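Glutamate--tRNA ligase (Elizabethkingia anophelis, PDB 6B1Z) probably catalyses the ATP-dependent attachment of glutamate to its cognate tRNA, as a class I glutamyl-tRNA synthetase. Local coordinates at residues A[46-58]-A[207-221]. Numbering follows the deposited sequence. Where two conformers were deposited one is given.
Sequences FILRIEDTDTQRY and MPTYHFANIIDDHEM. With FMT (formic acid), chain N; EDO (1,2-ethanediol), chain V.
R49, Y210 and T53 bury the most surface where the end of strand 45-48 and the loop after it run along helix 210-220, and a buried arginine just after the strand joins it to the helix. With CG anti to the backbone N (chi1 -173°) and a bend at chi3, R49 lays its guanidinium against the helix. NH1 and NH2 both grip a single oxygen, OD2 of D218, end-on and within the guanidinium plane, NH1 at 2.9 Å. NH2 also reaches N214 OD1 at 3.0 Å, from above the amide's carbonyl plane, while D217 CB covers one face of the group and the sulfur of M221 lies at its edge. Within its own loop, R49 NE makes a salt bridge to E51 OE2 at 3.0 Å, which helps fix the rotation of the guanidinium. The D217 carboxylate adds only a long salt bridge to R49 NE from out of the guanidinium plane; Y99, Q92 and R95 hold it, and R15 gives D218 a second cationic partner.

Further along, Y210 and T53 lie side by side, running opposite ways, with Y210 CE1 3.7 Å from T53 OG1. A water bonded to the carbonyl O of E51 and the backbone N of D54 lies close to Y210 OH in the conformer given; another joins T53 OG1 to P208 O. T53 CG2 rests on M207 CE at 3.7 Å. Formic acid, probably from the crystallisation liquor, sets O1 over the centre of the Y210 ring and accepts a bond from N214 ND2 through O2. The small acid probably marks a polar pocket between loop and helix within the class I catalytic domain, the Rossmann-like HUP fold of glutamyl-tRNA synthetases.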
loop_
_atom_site.group_PDB
_atom_site.type_symbol
_atom_site.label_atom_id
_atom_site.label_comp_id
_atom_site.label_asym_id
_atom_site.label_seq_id
_atom_site.Cartn_x
_atom_site.Cartn_y
_atom_site.Cartn_z
ATOM N N PHE A 46 -16.293 5.973 9.319
ATOM C CA PHE A 46 -15.520 5.413 8.215
ATOM C C PHE A 46 -16.252 4.169 7.716
ATOM O O PHE A 46 -16.388 3.191 8.459
ATOM C CB PHE A 46 -14.093 5.109 8.696
ATOM C CG PHE A 46 -13.222 4.353 7.715
ATOM C CD1 PHE A 46 -13.027 4.811 6.427
ATOM C CD2 PHE A 46 -12.515 3.225 8.138
ATOM C CE1 PHE A 46 -12.193 4.122 5.539
ATOM C CE2 PHE A 46 -11.680 2.538 7.254
ATOM C CZ PHE A 46 -11.519 2.995 5.963
ATOM N N ILE A 47 -16.741 4.224 6.482
ATOM C CA ILE A 47 -17.586 3.193 5.885
ATOM C C ILE A 47 -16.769 2.436 4.849
ATOM O O ILE A 47 -16.012 3.042 4.082
ATOM C CB ILE A 47 -18.840 3.823 5.231
ATOM C CG1 ILE A 47 -19.867 4.271 6.276
ATOM C CG2 ILE A 47 -19.520 2.851 4.245
ATOM C CD1 ILE A 47 -19.544 5.527 7.027
ATOM N N LEU A 48 -16.914 1.110 4.816
ATOM C CA LEU A 48 -16.388 0.299 3.718
ATOM C C LEU A 48 -17.559 -0.176 2.872
ATOM O O LEU A 48 -18.458 -0.862 3.381
ATOM C CB LEU A 48 -15.594 -0.905 4.245
ATOM C CG LEU A 48 -15.136 -1.895 3.166
ATOM C CD1 LEU A 48 -14.086 -1.275 2.229
ATOM C CD2 LEU A 48 -14.550 -3.137 3.850
ATOM N N ARG A 49 -17.570 0.211 1.596
ATOM C CA ARG A 49 -18.593 -0.215 0.654
ATOM C C ARG A 49 -17.919 -1.011 -0.453
ATOM O O ARG A 49 -16.991 -0.519 -1.110
ATOM C CB ARG A 49 -19.367 0.982 0.090
ATOM C CG ARG A 49 -20.553 0.561 -0.775
ATOM C CD ARG A 49 -21.447 1.738 -1.173
ATOM N NE ARG A 49 -20.760 2.634 -2.112
ATOM C CZ ARG A 49 -20.680 3.955 -1.982
ATOM N NH1 ARG A 49 -21.244 4.579 -0.956
ATOM N NH2 ARG A 49 -20.054 4.661 -2.907
ATOM N N ILE A 50 -18.358 -2.247 -0.639
ATOM C CA ILE A 50 -17.752 -3.142 -1.618
ATOM C C ILE A 50 -18.404 -2.900 -2.975
ATOM O O ILE A 50 -19.629 -2.994 -3.132
ATOM C CB ILE A 50 -17.875 -4.609 -1.180
ATOM C CG1 ILE A 50 -17.099 -4.833 0.121
ATOM C CG2 ILE A 50 -17.400 -5.549 -2.305
ATOM C CD1 ILE A 50 -15.616 -4.506 0.054
ATOM N N GLU A 51 -17.575 -2.562 -3.959
ATOM C CA GLU A 51 -18.051 -2.181 -5.280
ATOM C C GLU A 51 -18.024 -3.402 -6.192
ATOM O O GLU A 51 -17.167 -3.542 -7.066
ATOM C CB GLU A 51 -17.185 -1.060 -5.825
ATOM C CG GLU A 51 -16.985 0.039 -4.826
ATOM C CD GLU A 51 -18.093 1.048 -4.889
ATOM O OE1 GLU A 51 -18.236 1.644 -5.980
ATOM O OE2 GLU A 51 -18.828 1.211 -3.882
ATOM N N ASP A 52 -18.975 -4.302 -5.958
ATOM C CA ASP A 52 -18.976 -5.597 -6.625
ATOM C C ASP A 52 -20.095 -5.739 -7.654
ATOM O O ASP A 52 -20.606 -6.841 -7.858
ATOM C CB ASP A 52 -19.050 -6.738 -5.601
ATOM C CG ASP A 52 -20.334 -6.718 -4.776
ATOM O OD1 ASP A 52 -20.975 -5.649 -4.684
ATOM O OD2 ASP A 52 -20.692 -7.779 -4.214
ATOM N N THR A 53 -20.473 -4.653 -8.343
ATOM C CA THR A 53 -21.472 -4.803 -9.402
ATOM C C THR A 53 -20.888 -5.282 -10.725
ATOM O O THR A 53 -21.646 -5.751 -11.582
ATOM C CB THR A 53 -22.229 -3.497 -9.661
ATOM O OG1 THR A 53 -21.306 -2.444 -9.954
ATOM C CG2 THR A 53 -23.085 -3.125 -8.456
ATOM N N ASP A 54 -19.574 -5.169 -10.930
ATOM C CA ASP A 54 -18.965 -5.656 -12.171
ATOM C C ASP A 54 -18.565 -7.114 -11.950
ATOM O O ASP A 54 -17.408 -7.450 -11.687
ATOM C CB ASP A 54 -17.783 -4.785 -12.580
ATOM C CG ASP A 54 -17.369 -5.009 -14.027
ATOM O OD1 ASP A 54 -17.991 -5.858 -14.699
ATOM O OD2 ASP A 54 -16.424 -4.335 -14.486
ATOM N N THR A 55 -19.568 -7.985 -12.071
ATOM C CA THR A 55 -19.427 -9.387 -11.691
ATOM C C THR A 55 -18.316 -10.095 -12.462
ATOM O O THR A 55 -17.691 -11.021 -11.932
ATOM C CB THR A 55 -20.758 -10.110 -11.901
ATOM O OG1 THR A 55 -21.829 -9.284 -11.428
ATOM C CG2 THR A 55 -20.778 -11.433 -11.150
ATOM N N GLN A 56 -18.047 -9.683 -13.699
ATOM C CA GLN A 56 -17.068 -10.407 -14.500
ATOM C C GLN A 56 -15.628 -10.014 -14.187
ATOM O O GLN A 56 -14.705 -10.652 -14.706
ATOM C CB GLN A 56 -17.351 -10.213 -15.994
ATOM C CG GLN A 56 -17.098 -8.817 -16.532
ATOM C CD GLN A 56 -17.521 -8.679 -17.984
ATOM O OE1 GLN A 56 -18.650 -9.015 -18.348
ATOM N NE2 GLN A 56 -16.612 -8.197 -18.825
ATOM N N ARG A 57 -15.405 -8.998 -13.356
ATOM C CA ARG A 57 -14.062 -8.645 -12.920
ATOM C C ARG A 57 -13.781 -9.094 -11.491
ATOM O O ARG A 57 -12.728 -8.755 -10.937
ATOM C CB ARG A 57 -13.839 -7.137 -13.059
ATOM C CG ARG A 57 -13.813 -6.661 -14.507
ATOM C CD ARG A 57 -13.287 -5.237 -14.629
ATOM N NE ARG A 57 -11.993 -5.066 -13.971
ATOM C CZ ARG A 57 -11.806 -4.351 -12.867
ATOM N NH1 ARG A 57 -12.830 -3.725 -12.298
ATOM N NH2 ARG A 57 -10.593 -4.254 -12.335
ATOM N N TYR A 58 -14.689 -9.864 -10.896
ATOM C CA TYR A 58 -14.560 -10.268 -9.504
ATOM C C TYR A 58 -13.418 -11.262 -9.330
ATOM O O TYR A 58 -13.229 -12.167 -10.144
ATOM C CB TYR A 58 -15.874 -10.880 -9.020
ATOM C CG TYR A 58 -15.768 -11.661 -7.731
ATOM C CD1 TYR A 58 -15.688 -11.010 -6.504
ATOM C CD2 TYR A 58 -15.764 -13.052 -7.740
ATOM C CE1 TYR A 58 -15.597 -11.721 -5.324
ATOM C CE2 TYR A 58 -15.674 -13.773 -6.563
ATOM C CZ TYR A 58 -15.591 -13.101 -5.358
ATOM O OH TYR A 58 -15.501 -13.812 -4.183
ATOM N N MET A 207 -28.409 -3.514 -13.691
ATOM C CA MET A 207 -27.550 -3.049 -12.614
ATOM C C MET A 207 -26.816 -1.776 -13.031
ATOM O O MET A 207 -26.413 -1.636 -14.194
ATOM C CB MET A 207 -26.537 -4.121 -12.214
ATOM C CG MET A 207 -27.124 -5.267 -11.360
ATOM S SD MET A 207 -27.978 -4.794 -9.815
ATOM C CE MET A 207 -26.567 -4.291 -8.821
ATOM N N PRO A 208 -26.650 -0.842 -12.103
ATOM C CA PRO A 208 -25.956 0.402 -12.432
ATOM C C PRO A 208 -24.479 0.175 -12.711
ATOM O O PRO A 208 -23.868 -0.798 -12.265
ATOM C CB PRO A 208 -26.147 1.258 -11.178
ATOM C CG PRO A 208 -26.215 0.226 -10.063
ATOM C CD PRO A 208 -26.987 -0.928 -10.671
ATOM N N THR A 209 -23.903 1.107 -13.467
ATOM C CA THR A 209 -22.463 1.252 -13.509
ATOM C C THR A 209 -21.985 1.942 -12.237
ATOM O O THR A 209 -22.783 2.500 -11.474
ATOM C CB THR A 209 -22.041 2.071 -14.728
ATOM O OG1 THR A 209 -22.564 3.397 -14.588
ATOM C CG2 THR A 209 -22.566 1.413 -16.015
ATOM N N TYR A 210 -20.660 1.930 -12.022
ATOM C CA TYR A 210 -20.084 2.550 -10.828
ATOM C C TYR A 210 -20.514 4.003 -10.689
ATOM O O TYR A 210 -20.753 4.489 -9.579
ATOM C CB TYR A 210 -18.551 2.500 -10.858
ATOM C CG TYR A 210 -17.899 1.138 -10.782
ATOM C CD1 TYR A 210 -18.504 0.071 -10.128
ATOM C CD2 TYR A 210 -16.651 0.932 -11.354
ATOM C CE1 TYR A 210 -17.876 -1.171 -10.056
ATOM C CE2 TYR A 210 -16.028 -0.291 -11.291
ATOM C CZ TYR A 210 -16.641 -1.337 -10.644
ATOM O OH TYR A 210 -16.000 -2.552 -10.594
ATOM N N HIS A 211 -20.596 4.726 -11.817
ATOM C CA HIS A 211 -20.929 6.145 -11.753
ATOM C C HIS A 211 -22.267 6.370 -11.057
ATOM O O HIS A 211 -22.382 7.215 -10.161
ATOM C CB HIS A 211 -20.977 6.730 -13.160
ATOM C CG HIS A 211 -19.659 6.731 -13.865
ATOM N ND1 HIS A 211 -18.586 7.485 -13.446
ATOM C CD2 HIS A 211 -19.251 6.079 -14.981
ATOM C CE1 HIS A 211 -17.568 7.290 -14.267
ATOM N NE2 HIS A 211 -17.949 6.451 -15.214
ATOM N N PHE A 212 -23.294 5.632 -11.483
ATOM C CA PHE A 212 -24.643 5.816 -10.952
ATOM C C PHE A 212 -24.787 5.161 -9.579
ATOM O O PHE A 212 -25.364 5.762 -8.667
ATOM C CB PHE A 212 -25.642 5.239 -11.953
ATOM C CG PHE A 212 -27.090 5.664 -11.751
ATOM C CD1 PHE A 212 -27.429 6.921 -11.257
ATOM C CD2 PHE A 212 -28.109 4.789 -12.099
ATOM C CE1 PHE A 212 -28.779 7.292 -11.110
ATOM C CE2 PHE A 212 -29.460 5.144 -11.953
ATOM C CZ PHE A 212 -29.790 6.396 -11.462
ATOM N N ALA A 213 -24.259 3.941 -9.424
ATOM C CA ALA A 213 -24.308 3.268 -8.125
ATOM C C ALA A 213 -23.655 4.111 -7.036
ATOM O O ALA A 213 -24.173 4.191 -5.910
ATOM C CB ALA A 213 -23.632 1.897 -8.205
ATOM N N ASN A 214 -22.526 4.760 -7.345
ATOM C CA ASN A 214 -21.828 5.489 -6.298
ATOM C C ASN A 214 -22.561 6.764 -5.902
ATOM O O ASN A 214 -22.585 7.105 -4.716
ATOM C CB ASN A 214 -20.385 5.783 -6.705
ATOM C CG ASN A 214 -19.488 4.585 -6.531
ATOM O OD1 ASN A 214 -19.806 3.672 -5.763
ATOM N ND2 ASN A 214 -18.369 4.569 -7.238
ATOM N N ILE A 215 -23.187 7.482 -6.851
ATOM C CA ILE A 215 -23.897 8.679 -6.405
ATOM C C ILE A 215 -25.163 8.286 -5.636
ATOM O O ILE A 215 -25.523 8.941 -4.653
ATOM C CB ILE A 215 -24.179 9.672 -7.563
ATOM C CG1 ILE A 215 -25.210 9.149 -8.565
ATOM C CG2 ILE A 215 -22.868 10.104 -8.247
ATOM C CD1 ILE A 215 -26.602 9.750 -8.345
ATOM N N ILE A 216 -25.842 7.205 -6.050
ATOM C CA ILE A 216 -27.003 6.714 -5.299
ATOM C C ILE A 216 -26.588 6.341 -3.885
ATOM O O ILE A 216 -27.225 6.742 -2.899
ATOM C CB ILE A 216 -27.643 5.509 -6.013
ATOM C CG1 ILE A 216 -28.373 5.959 -7.295
ATOM C CG2 ILE A 216 -28.589 4.730 -5.048
ATOM C CD1 ILE A 216 -28.705 4.815 -8.229
ATOM N N ASP A 217 -25.500 5.586 -3.765
ATOM C CA ASP A 217 -25.137 5.096 -2.440
ATOM C C ASP A 217 -24.480 6.160 -1.574
ATOM O O ASP A 217 -24.621 6.112 -0.348
ATOM C CB ASP A 217 -24.233 3.870 -2.557
ATOM C CG ASP A 217 -24.979 2.634 -3.066
ATOM O OD1 ASP A 217 -26.236 2.605 -3.013
ATOM O OD2 ASP A 217 -24.301 1.686 -3.503
ATOM N N ASP A 218 -23.746 7.104 -2.162
ATOM C CA ASP A 218 -23.240 8.214 -1.362
ATOM C C ASP A 218 -24.390 9.045 -0.808
ATOM O O ASP A 218 -24.348 9.495 0.342
ATOM C CB ASP A 218 -22.267 9.059 -2.183
ATOM C CG ASP A 218 -20.971 8.332 -2.446
ATOM O OD1 ASP A 218 -20.210 8.764 -3.332
ATOM O OD2 ASP A 218 -20.726 7.308 -1.744
ATOM N N HIS A 219 -25.451 9.225 -1.596
ATOM C CA HIS A 219 -26.641 9.899 -1.095
ATOM C C HIS A 219 -27.313 9.088 0.010
ATOM O O HIS A 219 -27.568 9.609 1.107
ATOM C CB HIS A 219 -27.605 10.149 -2.257
ATOM C CG HIS A 219 -28.886 10.807 -1.845
ATOM N ND1 HIS A 219 -28.961 12.140 -1.504
ATOM C CD2 HIS A 219 -30.137 10.312 -1.716
ATOM C CE1 HIS A 219 -30.207 12.440 -1.185
ATOM N NE2 HIS A 219 -30.942 11.348 -1.302
ATOM N N GLU A 220 -27.609 7.806 -0.262
ATOM C CA GLU A 220 -28.334 6.984 0.701
ATOM C C GLU A 220 -27.559 6.807 2.002
ATOM O O GLU A 220 -28.162 6.763 3.086
ATOM C CB GLU A 220 -28.655 5.614 0.097
ATOM C CG GLU A 220 -29.669 5.660 -1.040
ATOM C CD GLU A 220 -31.007 6.241 -0.626
ATOM O OE1 GLU A 220 -31.820 5.504 -0.034
ATOM O OE2 GLU A 220 -31.245 7.438 -0.890
ATOM N N MET A 221 -26.233 6.683 1.919
ATOM C CA MET A 221 -25.410 6.460 3.105
ATOM C C MET A 221 -24.971 7.765 3.757
ATOM O O MET A 221 -24.169 7.735 4.699
ATOM C CB MET A 221 -24.188 5.610 2.751
ATOM C CG MET A 221 -24.553 4.232 2.216
ATOM S SD MET A 221 -23.112 3.199 1.909
ATOM C CE MET A 221 -23.942 1.643 1.532
HETATM C C FMT N . -15.142 1.792 -8.024
HETATM O O1 FMT N . -15.145 0.600 -8.336
HETATM O O2 FMT N . -16.037 2.343 -7.383
HETATM C C1 EDO V . -19.460 9.192 -6.633
HETATM O O1 EDO V . -19.436 9.000 -8.049
HETATM C C2 EDO V . -19.695 10.663 -6.336
HETATM O O2 EDO V . -20.388 10.791 -5.087
HETATM O O HOH W 1 -17.337 -4.349 -9.485
HETATM O O HOH W 2 -21.563 -2.248 -12.609
#